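Local atomic coordinates of glycosylation Associate Protein 3 (PDB entry 6OYC), a protein that probably serves as an accessory Sec component, acting within the Gap1-Gap2-Gap3 complex in the glycosylation and secretion of streptococcal surface adhesins. Residues Ser194-Asn199 / Leu203-Leu208; Val226-Thr231 / Phe235-Tyr240; Asp253-Phe258 / Asp281-Ser286; Ile260-Leu265 / Lys271-Leu276. All blocks are in the same frame, centred on the assembly; numbering follows the deposited sequence.

Interaction 1: Ser194-Asn199 / Leu203-Leu208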
loop_
_atom_site.group_PDB
_atom_site.type_symbol
_atom_site.label_atom_id
_atom_site.label_comp_id
_atom_site.label_asym_id
_atom_site.label_seq_id
_atom_site.Cartn_x
_atom_site.Cartn_y
_atom_site.Cartn_z
ATOM N N SER C 194 3.122 -12.659 2.362
ATOM C CA SER C 194 2.764 -11.349 1.845
ATOM C C SER C 194 2.500 -11.482 0.353
ATOM O O SER C 194 2.681 -12.549 -0.237
ATOM C CB SER C 194 3.859 -10.316 2.124
ATOM O OG SER C 194 3.357 -8.998 1.988
ATOM N N ASN C 195 2.045 -10.387 -0.240
ATOM C CA ASN C 195 1.890 -10.321 -1.688
ATOM C C ASN C 195 3.267 -10.208 -2.337
ATOM O O ASN C 195 4.061 -9.342 -1.950
ATOM C CB ASN C 195 1.017 -9.127 -2.073
ATOM C CG ASN C 195 0.540 -9.192 -3.503
ATOM O OD1 ASN C 195 1.275 -9.601 -4.402
ATOM N ND2 ASN C 195 -0.705 -8.787 -3.725
ATOM N N PRO C 196 3.594 -11.061 -3.308
ATOM C CA PRO C 196 4.928 -11.010 -3.916
ATOM C C PRO C 196 5.048 -10.086 -5.119
ATOM O O PRO C 196 6.182 -9.819 -5.545
ATOM C CB PRO C 196 5.155 -12.472 -4.328
ATOM C CG PRO C 196 3.789 -12.950 -4.681
ATOM C CD PRO C 196 2.820 -12.226 -3.769
ATOM N N SER C 197 3.936 -9.579 -5.656
ATOM C CA SER C 197 3.982 -8.735 -6.838
ATOM C C SER C 197 4.607 -7.375 -6.517
ATOM O O SER C 197 4.817 -6.999 -5.357
ATOM C CB SER C 197 2.584 -8.560 -7.435
ATOM O OG SER C 197 1.821 -7.599 -6.738
ATOM N N LEU C 198 4.926 -6.637 -7.574
ATOM C CA LEU C 198 5.525 -5.320 -7.403
ATOM C C LEU C 198 4.496 -4.216 -7.242
ATOM O O LEU C 198 4.775 -3.199 -6.595
ATOM C CB LEU C 198 6.420 -5.004 -8.597
ATOM C CG LEU C 198 7.193 -6.238 -9.049
ATOM C CD1 LEU C 198 7.901 -5.969 -10.365
ATOM C CD2 LEU C 198 8.181 -6.668 -7.952
ATOM N N ASN C 199 3.308 -4.399 -7.790
ATOM C CA ASN C 199 2.290 -3.361 -7.826
ATOM C C ASN C 199 1.350 -3.373 -6.623
ATOM O O ASN C 199 0.952 -2.303 -6.151
ATOM C CB ASN C 199 1.445 -3.539 -9.087
ATOM C CG ASN C 199 2.280 -3.872 -10.342
ATOM O OD1 ASN C 199 1.813 -4.593 -11.237
ATOM N ND2 ASN C 199 3.501 -3.324 -10.421
ATOM N N LEU C 203 -3.894 -8.758 -0.027
ATOM C CA LEU C 203 -3.538 -10.029 0.581
ATOM C C LEU C 203 -4.599 -11.096 0.343
ATOM O O LEU C 203 -4.520 -12.179 0.924
ATOM C CB LEU C 203 -3.274 -9.830 2.072
ATOM C CG LEU C 203 -2.033 -8.959 2.257
ATOM C CD1 LEU C 203 -1.810 -8.598 3.722
ATOM C CD2 LEU C 203 -0.816 -9.660 1.674
ATOM N N ILE C 204 -5.593 -10.809 -0.490
ATOM C CA ILE C 204 -6.539 -11.811 -0.957
ATOM C C ILE C 204 -5.963 -12.344 -2.260
ATOM O O ILE C 204 -6.088 -11.714 -3.309
ATOM C CB ILE C 204 -7.936 -11.217 -1.137
ATOM C CG1 ILE C 204 -8.436 -10.709 0.213
ATOM C CG2 ILE C 204 -8.895 -12.238 -1.756
ATOM C CD1 ILE C 204 -9.772 -10.053 0.181
ATOM N N LEU C 205 -5.280 -13.485 -2.185
ATOM C CA LEU C 205 -4.483 -13.985 -3.303
ATOM C C LEU C 205 -4.892 -15.412 -3.648
ATOM O O LEU C 205 -4.854 -16.301 -2.775
ATOM C CB LEU C 205 -2.991 -13.931 -2.970
ATOM C CG LEU C 205 -2.518 -12.513 -2.656
ATOM C CD1 LEU C 205 -1.099 -12.505 -2.130
ATOM C CD2 LEU C 205 -2.667 -11.611 -3.889
ATOM N N PRO C 206 -5.263 -15.674 -4.904
ATOM C CA PRO C 206 -5.614 -17.045 -5.308
ATOM C C PRO C 206 -4.547 -18.063 -4.966
ATOM O O PRO C 206 -4.883 -19.217 -4.654
ATOM C CB PRO C 206 -5.810 -16.920 -6.824
ATOM C CG PRO C 206 -6.162 -15.469 -7.043
ATOM C CD PRO C 206 -5.365 -14.713 -6.015
ATOM N N GLU C 207 -3.270 -17.664 -4.978
ATOM C CA GLU C 207 -2.201 -18.603 -4.640
ATOM C C GLU C 207 -2.138 -18.889 -3.143
ATOM O O GLU C 207 -1.657 -19.952 -2.738
ATOM C CB GLU C 207 -0.856 -18.088 -5.151
ATOM C CG GLU C 207 -0.642 -18.362 -6.636
ATOM C CD GLU C 207 -1.322 -19.668 -7.108
ATOM O OE1 GLU C 207 -0.754 -20.764 -6.873
ATOM O OE2 GLU C 207 -2.421 -19.603 -7.724
ATOM N N LEU C 208 -2.620 -17.970 -2.310
ATOM C CA LEU C 208 -2.650 -18.219 -0.871
ATOM C C LEU C 208 -3.908 -18.983 -0.472
ATOM O O LEU C 208 -3.856 -19.863 0.396
ATOM C CB LEU C 208 -2.558 -16.895 -0.116
ATOM C CG LEU C 208 -2.486 -16.960 1.405
ATOM C CD1 LEU C 208 -1.303 -17.802 1.871
ATOM C CD2 LEU C 208 -2.447 -15.544 1.991
#

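Interaction 2: Val226-Thr231 / Phe235-Tyr240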
loop_
_atom_site.group_PDB
_atom_site.type_symbol
_atom_site.label_atom_id
_atom_site.label_comp_id
_atom_site.label_asym_id
_atom_site.label_seq_id
_atom_site.Cartn_x
_atom_site.Cartn_y
_atom_site.Cartn_z
ATOM N N VAL C 226 -5.039 -17.342 11.121
ATOM C CA VAL C 226 -4.575 -16.289 10.226
ATOM C C VAL C 226 -4.638 -14.981 11.008
ATOM O O VAL C 226 -5.725 -14.531 11.394
ATOM C CB VAL C 226 -5.403 -16.238 8.937
ATOM C CG1 VAL C 226 -4.922 -15.117 8.046
ATOM C CG2 VAL C 226 -5.301 -17.580 8.203
ATOM N N ILE C 227 -3.457 -14.412 11.288
ATOM C CA ILE C 227 -3.284 -13.200 12.087
ATOM C C ILE C 227 -2.933 -12.031 11.172
ATOM O O ILE C 227 -2.082 -12.159 10.280
ATOM C CB ILE C 227 -2.176 -13.383 13.140
ATOM C CG1 ILE C 227 -2.463 -14.595 14.027
ATOM C CG2 ILE C 227 -1.991 -12.115 13.968
ATOM C CD1 ILE C 227 -1.294 -15.543 14.110
ATOM N N ALA C 228 -3.561 -10.879 11.421
ATOM C CA ALA C 228 -3.229 -9.650 10.710
ATOM C C ALA C 228 -3.254 -8.459 11.663
ATOM O O ALA C 228 -3.832 -8.518 12.750
ATOM C CB ALA C 228 -4.186 -9.407 9.550
ATOM N N TYR C 229 -2.620 -7.364 11.225
ATOM C CA TYR C 229 -2.476 -6.143 12.014
ATOM C C TYR C 229 -2.750 -4.848 11.247
ATOM O O TYR C 229 -2.779 -3.784 11.875
ATOM C CB TYR C 229 -1.056 -6.055 12.590
ATOM C CG TYR C 229 -0.019 -5.995 11.508
ATOM C CD1 TYR C 229 0.502 -7.165 10.955
ATOM C CD2 TYR C 229 0.424 -4.771 11.009
ATOM C CE1 TYR C 229 1.443 -7.116 9.955
ATOM C CE2 TYR C 229 1.362 -4.717 10.002
ATOM C CZ TYR C 229 1.871 -5.892 9.480
ATOM O OH TYR C 229 2.807 -5.840 8.468
ATOM N N GLY C 230 -2.899 -4.895 9.915
ATOM C CA GLY C 230 -3.138 -3.711 9.116
ATOM C C GLY C 230 -4.343 -3.918 8.215
ATOM O O GLY C 230 -4.947 -4.991 8.199
ATOM N N THR C 231 -4.652 -2.876 7.434
ATOM C CA THR C 231 -5.959 -2.803 6.789
ATOM C C THR C 231 -6.149 -3.921 5.764
ATOM O O THR C 231 -7.200 -4.574 5.736
ATOM C CB THR C 231 -6.167 -1.415 6.152
ATOM O OG1 THR C 231 -5.147 -1.159 5.186
ATOM C CG2 THR C 231 -6.103 -0.314 7.207
ATOM N N PHE C 235 -8.516 -7.303 6.213
ATOM C CA PHE C 235 -9.539 -7.567 5.208
ATOM C C PHE C 235 -9.381 -8.965 4.625
ATOM O O PHE C 235 -10.347 -9.732 4.555
ATOM C CB PHE C 235 -9.458 -6.511 4.112
ATOM C CG PHE C 235 -10.611 -6.527 3.158
ATOM C CD1 PHE C 235 -11.913 -6.617 3.620
ATOM C CD2 PHE C 235 -10.393 -6.409 1.793
ATOM C CE1 PHE C 235 -12.980 -6.623 2.734
ATOM C CE2 PHE C 235 -11.454 -6.399 0.902
ATOM C CZ PHE C 235 -12.750 -6.518 1.377
ATOM N N ALA C 236 -8.163 -9.312 4.200
ATOM C CA ALA C 236 -7.901 -10.659 3.710
ATOM C C ALA C 236 -8.250 -11.718 4.754
ATOM O O ALA C 236 -8.888 -12.728 4.429
ATOM C CB ALA C 236 -6.440 -10.785 3.283
ATOM N N ALA C 237 -7.844 -11.503 6.011
ATOM C CA ALA C 237 -8.144 -12.475 7.062
ATOM C C ALA C 237 -9.643 -12.719 7.184
ATOM O O ALA C 237 -10.075 -13.859 7.379
ATOM C CB ALA C 237 -7.570 -12.008 8.400
ATOM N N LEU C 238 -10.457 -11.666 7.071
ATOM C CA LEU C 238 -11.903 -11.860 7.104
ATOM C C LEU C 238 -12.353 -12.737 5.946
ATOM O O LEU C 238 -13.252 -13.572 6.099
ATOM C CB LEU C 238 -12.627 -10.513 7.050
ATOM C CG LEU C 238 -12.535 -9.576 8.255
ATOM C CD1 LEU C 238 -13.050 -8.206 7.849
ATOM C CD2 LEU C 238 -13.315 -10.120 9.446
ATOM N N TYR C 239 -11.734 -12.552 4.777
ATOM C CA TYR C 239 -12.131 -13.288 3.584
ATOM C C TYR C 239 -11.756 -14.761 3.703
ATOM O O TYR C 239 -12.561 -15.650 3.397
ATOM C CB TYR C 239 -11.474 -12.661 2.355
ATOM C CG TYR C 239 -11.549 -13.525 1.122
ATOM C CD1 TYR C 239 -12.632 -13.436 0.250
ATOM C CD2 TYR C 239 -10.540 -14.431 0.828
ATOM C CE1 TYR C 239 -12.703 -14.227 -0.888
ATOM C CE2 TYR C 239 -10.605 -15.228 -0.296
ATOM C CZ TYR C 239 -11.687 -15.124 -1.154
ATOM O OH TYR C 239 -11.739 -15.920 -2.280
ATOM N N TYR C 240 -10.525 -15.035 4.128
ATOM C CA TYR C 240 -10.117 -16.417 4.328
ATOM C C TYR C 240 -11.022 -17.117 5.345
ATOM O O TYR C 240 -11.414 -18.274 5.139
ATOM C CB TYR C 240 -8.640 -16.461 4.743
ATOM C CG TYR C 240 -7.711 -15.984 3.634
ATOM C CD1 TYR C 240 -7.898 -16.405 2.325
ATOM C CD2 TYR C 240 -6.669 -15.098 3.888
ATOM C CE1 TYR C 240 -7.071 -15.976 1.306
ATOM C CE2 TYR C 240 -5.828 -14.668 2.867
ATOM C CZ TYR C 240 -6.040 -15.105 1.576
ATOM O OH TYR C 240 -5.236 -14.691 0.538
#

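Interaction 3: Asp253-Phe258 / Asp281-Ser286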
loop_
_atom_site.group_PDB
_atom_site.type_symbol
_atom_site.label_atom_id
_atom_site.label_comp_id
_atom_site.label_asym_id
_atom_site.label_seq_id
_atom_site.Cartn_x
_atom_site.Cartn_y
_atom_site.Cartn_z
ATOM N N ASP C 253 -8.762 -4.869 13.997
ATOM C CA ASP C 253 -9.799 -3.886 13.691
ATOM C C ASP C 253 -9.234 -2.574 13.130
ATOM O O ASP C 253 -9.851 -1.518 13.267
ATOM C CB ASP C 253 -10.676 -3.603 14.919
ATOM C CG ASP C 253 -11.378 -4.861 15.452
ATOM O OD1 ASP C 253 -11.873 -5.669 14.642
ATOM O OD2 ASP C 253 -11.436 -5.042 16.684
ATOM N N CYS C 254 -8.068 -2.605 12.500
ATOM C CA CYS C 254 -7.548 -1.443 11.791
ATOM C C CYS C 254 -7.961 -1.545 10.328
ATOM O O CYS C 254 -7.522 -2.460 9.615
ATOM C CB CYS C 254 -6.029 -1.356 11.919
ATOM S SG CYS C 254 -5.501 -0.961 13.585
ATOM N N PHE C 255 -8.797 -0.608 9.885
ATOM C CA PHE C 255 -9.447 -0.697 8.591
ATOM C C PHE C 255 -9.471 0.661 7.900
ATOM O O PHE C 255 -9.543 1.709 8.546
ATOM C CB PHE C 255 -10.883 -1.212 8.740
ATOM C CG PHE C 255 -10.983 -2.691 9.027
ATOM C CD1 PHE C 255 -10.484 -3.627 8.122
ATOM C CD2 PHE C 255 -11.605 -3.143 10.185
ATOM C CE1 PHE C 255 -10.599 -4.981 8.370
ATOM C CE2 PHE C 255 -11.716 -4.496 10.453
ATOM C CZ PHE C 255 -11.214 -5.423 9.546
ATOM N N ALA C 256 -9.413 0.628 6.581
ATOM C CA ALA C 256 -9.870 1.734 5.753
ATOM C C ALA C 256 -11.338 1.531 5.432
ATOM O O ALA C 256 -11.888 0.460 5.686
ATOM C CB ALA C 256 -9.030 1.805 4.484
ATOM N N PRO C 257 -12.024 2.537 4.885
ATOM C CA PRO C 257 -13.422 2.319 4.502
ATOM C C PRO C 257 -13.522 1.208 3.468
ATOM O O PRO C 257 -12.558 0.910 2.756
ATOM C CB PRO C 257 -13.846 3.674 3.926
ATOM C CG PRO C 257 -12.956 4.656 4.615
ATOM C CD PRO C 257 -11.638 3.951 4.714
ATOM N N PHE C 258 -14.696 0.562 3.424
ATOM C CA PHE C 258 -14.863 -0.620 2.579
ATOM C C PHE C 258 -14.490 -0.315 1.131
ATOM O O PHE C 258 -13.677 -1.023 0.523
ATOM C CB PHE C 258 -16.303 -1.143 2.681
ATOM C CG PHE C 258 -16.581 -2.321 1.795
ATOM C CD1 PHE C 258 -16.023 -3.555 2.067
ATOM C CD2 PHE C 258 -17.386 -2.187 0.670
ATOM C CE1 PHE C 258 -16.277 -4.652 1.237
ATOM C CE2 PHE C 258 -17.636 -3.270 -0.166
ATOM C CZ PHE C 258 -17.076 -4.503 0.119
ATOM N N ASP C 281 -19.779 -6.894 6.307
ATOM C CA ASP C 281 -20.871 -6.616 7.241
ATOM C C ASP C 281 -20.986 -7.628 8.373
ATOM O O ASP C 281 -21.740 -7.370 9.317
ATOM C CB ASP C 281 -22.218 -6.573 6.519
ATOM C CG ASP C 281 -22.294 -5.477 5.493
ATOM O OD1 ASP C 281 -21.706 -4.396 5.711
ATOM O OD2 ASP C 281 -22.943 -5.700 4.460
ATOM N N THR C 282 -20.299 -8.771 8.304
ATOM C CA THR C 282 -20.335 -9.760 9.383
ATOM C C THR C 282 -19.040 -9.790 10.191
ATOM O O THR C 282 -18.843 -10.699 11.014
ATOM C CB THR C 282 -20.648 -11.161 8.827
ATOM O OG1 THR C 282 -19.699 -11.516 7.812
ATOM C CG2 THR C 282 -22.046 -11.203 8.217
ATOM N N ARG C 283 -18.159 -8.805 9.988
ATOM C CA ARG C 283 -16.853 -8.823 10.642
ATOM C C ARG C 283 -16.969 -8.802 12.161
ATOM O O ARG C 283 -16.038 -9.227 12.850
ATOM C CB ARG C 283 -16.009 -7.642 10.180
ATOM C CG ARG C 283 -16.432 -6.290 10.767
ATOM C CD ARG C 283 -15.886 -5.155 9.911
ATOM N NE ARG C 283 -16.266 -3.815 10.373
ATOM C CZ ARG C 283 -17.277 -3.125 9.862
ATOM N NH1 ARG C 283 -18.016 -3.652 8.892
ATOM N NH2 ARG C 283 -17.552 -1.910 10.311
ATOM N N GLU C 284 -18.066 -8.289 12.708
ATOM C CA GLU C 284 -18.219 -8.254 14.154
ATOM C C GLU C 284 -19.052 -9.417 14.669
ATOM O O GLU C 284 -19.164 -9.585 15.887
ATOM C CB GLU C 284 -18.837 -6.919 14.614
ATOM C CG GLU C 284 -17.903 -5.676 14.535
ATOM C CD GLU C 284 -16.585 -5.827 15.305
ATOM O OE1 GLU C 284 -15.504 -5.655 14.689
ATOM O OE2 GLU C 284 -16.617 -6.113 16.526
ATOM N N THR C 285 -19.616 -10.237 13.771
ATOM C CA THR C 285 -20.493 -11.334 14.162
ATOM C C THR C 285 -20.020 -12.720 13.733
ATOM O O THR C 285 -20.438 -13.701 14.355
ATOM C CB THR C 285 -21.912 -11.109 13.612
ATOM O OG1 THR C 285 -21.863 -10.996 12.183
ATOM C CG2 THR C 285 -22.505 -9.841 14.200
ATOM N N SER C 286 -19.170 -12.834 12.710
ATOM C CA SER C 286 -18.675 -14.138 12.279
ATOM C C SER C 286 -17.951 -14.846 13.422
ATOM O O SER C 286 -17.008 -14.283 13.997
ATOM C CB SER C 286 -17.734 -13.995 11.083
ATOM O OG SER C 286 -18.451 -13.574 9.937
HETATM O O HOH W 1 -14.230 -5.450 17.684
#

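Interaction 4: Ile260-Leu265 / Lys271-Leu276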
loop_
_atom_site.group_PDB
_atom_site.type_symbol
_atom_site.label_atom_id
_atom_site.label_comp_id
_atom_site.label_asym_id
_atom_site.label_seq_id
_atom_site.Cartn_x
_atom_site.Cartn_y
_atom_site.Cartn_z
ATOM N N ILE C 260 -12.531 1.866 0.024
ATOM C CA ILE C 260 -11.098 2.076 -0.145
ATOM C C ILE C 260 -10.355 0.744 -0.104
ATOM O O ILE C 260 -9.400 0.534 -0.858
ATOM C CB ILE C 260 -10.579 3.077 0.903
ATOM C CG1 ILE C 260 -11.173 4.467 0.611
ATOM C CG2 ILE C 260 -9.035 3.065 0.958
ATOM C CD1 ILE C 260 -10.755 5.580 1.556
ATOM N N LEU C 261 -10.792 -0.187 0.751
ATOM C CA LEU C 261 -10.153 -1.503 0.788
ATOM C C LEU C 261 -10.197 -2.182 -0.576
ATOM O O LEU C 261 -9.224 -2.814 -0.992
ATOM C CB LEU C 261 -10.821 -2.385 1.842
ATOM C CG LEU C 261 -10.618 -1.935 3.287
ATOM C CD1 LEU C 261 -11.462 -2.761 4.248
ATOM C CD2 LEU C 261 -9.136 -1.955 3.671
ATOM N N LEU C 262 -11.314 -2.041 -1.296
ATOM C CA LEU C 262 -11.455 -2.706 -2.585
ATOM C C LEU C 262 -10.447 -2.204 -3.610
ATOM O O LEU C 262 -10.114 -2.934 -4.547
ATOM C CB LEU C 262 -12.870 -2.515 -3.120
ATOM C CG LEU C 262 -13.994 -3.147 -2.304
ATOM C CD1 LEU C 262 -15.346 -2.983 -3.013
ATOM C CD2 LEU C 262 -13.698 -4.614 -2.012
ATOM N N LYS C 263 -9.948 -0.974 -3.463
ATOM C CA LYS C 263 -9.040 -0.440 -4.474
ATOM C C LYS C 263 -7.754 -1.250 -4.602
ATOM O O LYS C 263 -7.041 -1.088 -5.596
ATOM C CB LYS C 263 -8.718 1.027 -4.175
ATOM C CG LYS C 263 -9.946 1.923 -4.187
ATOM C CD LYS C 263 -9.581 3.388 -4.049
ATOM C CE LYS C 263 -10.766 4.261 -4.411
ATOM N NZ LYS C 263 -10.393 5.698 -4.443
ATOM N N SER C 264 -7.446 -2.125 -3.643
ATOM C CA SER C 264 -6.330 -3.042 -3.832
ATOM C C SER C 264 -6.688 -4.263 -4.683
ATOM O O SER C 264 -5.787 -5.041 -5.015
ATOM C CB SER C 264 -5.777 -3.494 -2.475
ATOM O OG SER C 264 -5.163 -2.410 -1.784
ATOM N N LEU C 265 -7.956 -4.457 -5.047
ATOM C CA LEU C 265 -8.362 -5.477 -6.021
ATOM C C LEU C 265 -9.159 -4.828 -7.153
ATOM O O LEU C 265 -10.365 -5.071 -7.297
ATOM C CB LEU C 265 -9.197 -6.578 -5.364
ATOM C CG LEU C 265 -8.771 -7.277 -4.077
ATOM C CD1 LEU C 265 -10.001 -7.618 -3.250
ATOM C CD2 LEU C 265 -7.994 -8.537 -4.417
ATOM N N LYS C 271 -20.075 -9.050 -8.956
ATOM C CA LYS C 271 -20.532 -10.195 -8.187
ATOM C C LYS C 271 -19.583 -10.468 -7.016
ATOM O O LYS C 271 -19.997 -10.521 -5.845
ATOM C CB LYS C 271 -20.708 -11.402 -9.122
ATOM C CG LYS C 271 -19.598 -11.845 -10.051
ATOM C CD LYS C 271 -20.003 -12.385 -11.427
ATOM C CE LYS C 271 -19.978 -11.286 -12.515
ATOM N NZ LYS C 271 -20.133 -11.656 -13.951
ATOM N N GLN C 272 -18.281 -10.548 -7.304
ATOM C CA GLN C 272 -17.294 -10.636 -6.228
ATOM C C GLN C 272 -17.495 -9.522 -5.205
ATOM O O GLN C 272 -17.369 -9.766 -4.000
ATOM C CB GLN C 272 -15.864 -10.559 -6.769
ATOM C CG GLN C 272 -15.231 -11.822 -7.399
ATOM C CD GLN C 272 -14.201 -11.494 -8.466
ATOM O OE1 GLN C 272 -14.135 -10.362 -8.948
ATOM N NE2 GLN C 272 -13.347 -12.464 -8.791
ATOM N N GLN C 273 -17.845 -8.302 -5.659
ATOM C CA GLN C 273 -17.927 -7.154 -4.757
ATOM C C GLN C 273 -19.019 -7.344 -3.718
ATOM O O GLN C 273 -18.841 -6.981 -2.549
ATOM C CB GLN C 273 -18.175 -5.864 -5.543
ATOM C CG GLN C 273 -16.903 -5.084 -5.940
ATOM C CD GLN C 273 -17.190 -3.751 -6.620
ATOM O OE1 GLN C 273 -18.342 -3.428 -6.912
ATOM N NE2 GLN C 273 -16.141 -2.965 -6.868
ATOM N N ILE C 274 -20.158 -7.909 -4.118
ATOM C CA ILE C 274 -21.211 -8.146 -3.137
ATOM C C ILE C 274 -20.801 -9.266 -2.188
ATOM O O ILE C 274 -21.220 -9.288 -1.024
ATOM C CB ILE C 274 -22.553 -8.438 -3.842
ATOM C CG1 ILE C 274 -22.950 -7.263 -4.751
ATOM C CG2 ILE C 274 -23.660 -8.690 -2.823
ATOM C CD1 ILE C 274 -23.117 -7.601 -6.201
ATOM N N PHE C 275 -19.965 -10.199 -2.650
ATOM C CA PHE C 275 -19.483 -11.238 -1.746
ATOM C C PHE C 275 -18.607 -10.638 -0.655
ATOM O O PHE C 275 -18.727 -10.996 0.523
ATOM C CB PHE C 275 -18.714 -12.310 -2.515
ATOM C CG PHE C 275 -18.123 -13.370 -1.629
ATOM C CD1 PHE C 275 -16.819 -13.269 -1.176
ATOM C CD2 PHE C 275 -18.873 -14.467 -1.241
ATOM C CE1 PHE C 275 -16.272 -14.251 -0.343
ATOM C CE2 PHE C 275 -18.332 -15.452 -0.419
ATOM C CZ PHE C 275 -17.029 -15.341 0.032
ATOM N N LEU C 276 -17.719 -9.718 -1.030
ATOM C CA LEU C 276 -16.832 -9.126 -0.034
ATOM C C LEU C 276 -17.587 -8.197 0.912
ATOM O O LEU C 276 -17.216 -8.086 2.084
ATOM C CB LEU C 276 -15.680 -8.395 -0.723
ATOM C CG LEU C 276 -14.683 -9.303 -1.455
ATOM C CD1 LEU C 276 -13.717 -8.491 -2.324
ATOM C CD2 LEU C 276 -13.920 -10.158 -0.458
#

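Interaction 1: Ser194-Asn199 / Leu203-Leu208
Leu205 lies against the side chain of Asn195, the two crossing at about a right angle, and this apolar-on-polar packing makes up much of the contact. Its CD2 comes within 3.4 Å of Asn195 ND2, while the other branch, CD1, settles 3.7 Å from Asn195 CA and also reaches the ring of Pro196, whose CD is 4.3 Å away. A second leucine packs beside it, farther toward Ser194: Leu203 sends CD2 to 3.5 Å from the backbone N of Asn195, with Ser194 CA close by. Two branched chains thus meet the run Ser194-Pro196, which follows strand 191-193.

No hydrogen bond crosses between the segments; polar groups bond within the loop and to neighbouring residues. With CG anti to the backbone N (chi1 -166°), Asn195 turns its amide forward along the chain, where OD1 accepts from Ser197 N at 2.9 Å in an Asx turn; the N-H points at OD1 at 163°. ND2 donates to the carbonyl of Ser202, and Ser194 OG is bonded to Val169 O. Leu205 occupies the N-cap position of helix 206-218, and its O accepts from Leu208 N at 2.8 Å.

Asparagine suits its place because one amide serves two bonds, folding its own loop and tying it to the residue before Leu203. Leucine methyls cover its flank, so the buried amide has both its ends satisfied inside an otherwise apolar contact.

Interaction 2: Val226-Thr231 / Phe235-Tyr240
Val226 packs its CG1 methyl over the CB of Ala237, 4.1 Å away, where strand 223-227 lies against helix 231-243. The branch is aimed there by a chi1 of 179°, which sets CG1 anti to the backbone N. Two residues on, Ala228 points the same way, and its CB comes within 4.4 Å of that same Ala237 CB. One methyl of the helix is therefore met by both Val226 and Ala228. Alanine suits this place, since its small side chain lets the backbones draw near: the CA atoms of Val226 and Ala237 are 6.1 Å apart.

The other link is between backbones. Gly230 is the N-cap residue, and in the first turn Phe235 N donates to Thr231 O at 3.1 Å, with an angle of 152° at the hydrogen. Phe235 CB also touches this carbonyl oxygen, but its ring leads off to Phe258, Leu261 and Leu262.

Together the segments form the first half of a beta-alpha-beta unit completed by strand 248-251. Strand 223-227 runs in the parallel sheet between strands 163-168 and 248-251, while helix 231-243 covers one face, with helix 270-281 packed on the side away from the sheet and helix 258-262 beside its N-terminal turn.

Interaction 3: Asp253-Phe258 / Asp281-Ser286
Asp253 and Glu284 bring their carboxylates together with the two planes turned 59° apart, so the groups are skewed rather than stacked. Their nearest oxygens, Asp253 OD1 and Glu284 OE1, are 3.6 Å apart, a close approach for like charges. A water bridges the other two oxygens, donating to Asp253 OD2 at 3.0 Å and to Glu284 OE2 at 2.7 Å, and probably lessens the repulsion. Asp253 OD1 has a further partner in His291 ND1, which would probably offset part of the charge. Glu284 reaches this water because its chain bends at chi2 (-56°), curling the carboxylate back toward Asp253, and the length of glutamate lets it meet the water.

Next to this acidic pair, Arg283 meets the ring of Phe255 through one methylene, CD, which approaches obliquely to 4.3 Å from Phe255 CE2. The aliphatic part of the arginine thus meets the aromatic ring, while the guanidinium goes elsewhere: NH1 bonds to Trp280 O, and the group makes a cation-pi contact with Trp280. That indole also meets Phe255 edge-to-face, so Trp280 contacts both partners.

The Asp253-Phe258 loop follows strand 248-251, and the Asp281-Ser286 turn leads from helix 270-281 into strand 289-291. The contact thus joins the beginning and the close of the helical crossover of a beta-alpha-beta connection between the parallel strands 248-251 and 289-291, which runs through helices 258-262 and 270-281.

Interaction 4: Ile260-Leu265 / Lys271-Leu276
Leu262 and Leu276 slide past each other in opposite directions, the first leucine's CD2 lying 3.9 Å from CD1 of the second. That same CD1 methyl of Leu276 is also touched by Leu265, whose CD1 stands 3.9 Å away on a side chain that crosses obliquely. Leu276 thus touches both leucines with one methyl, a role for which a forked, purely apolar side chain is well shaped.

Helices 258-262 and 270-281 form the helical part of the link between strands 248-251 and 289-291 in the parallel sheet. Leu262 and Leu276 pack where the two helices meet. A type I beta turn, Leu262 to Leu265, with Leu265 N donating to Leu262 O at 2.7 Å, brings Leu265 round to the same partner.

A mixed contact lies at the margin. The other branch of Leu262, CD1, rests along Gln273, 3.9 Å from both CG and NE2. Because the glutamine chain is extended beyond CG (chi2 -175°), its methylene and amide follow one another past the methyl. Glutamine fits this partly exposed spot by offering carbon to the leucine while keeping a polar end. Farther in, Leu276 also touches Tyr239 of helix 231-243.

How the interactions relate
All four contacts belong to the half of the chain built on the parallel five-stranded sheet. Interactions 2 and 3 are closest, with centres 10 Å apart, and Thr231 CG2 packs 3.5 Å from Cys254 O. Tyr240 joins interaction 2 to interaction 1: its OH lies 2.6 Å from Leu203 O and 3.0 Å from Leu205 N, both probable hydrogen bonds. Interaction 4 falls within the chain between the two segments of interaction 3, and its Leu276 CD2 meets Tyr239 CD1 at 3.6 Å. A glycerol, probably from the crystallisation liquor, is hydrogen-bonded to Tyr239 OH and about 5 Å from the Leu276 side chain. Interactions 1 and 3 do not touch.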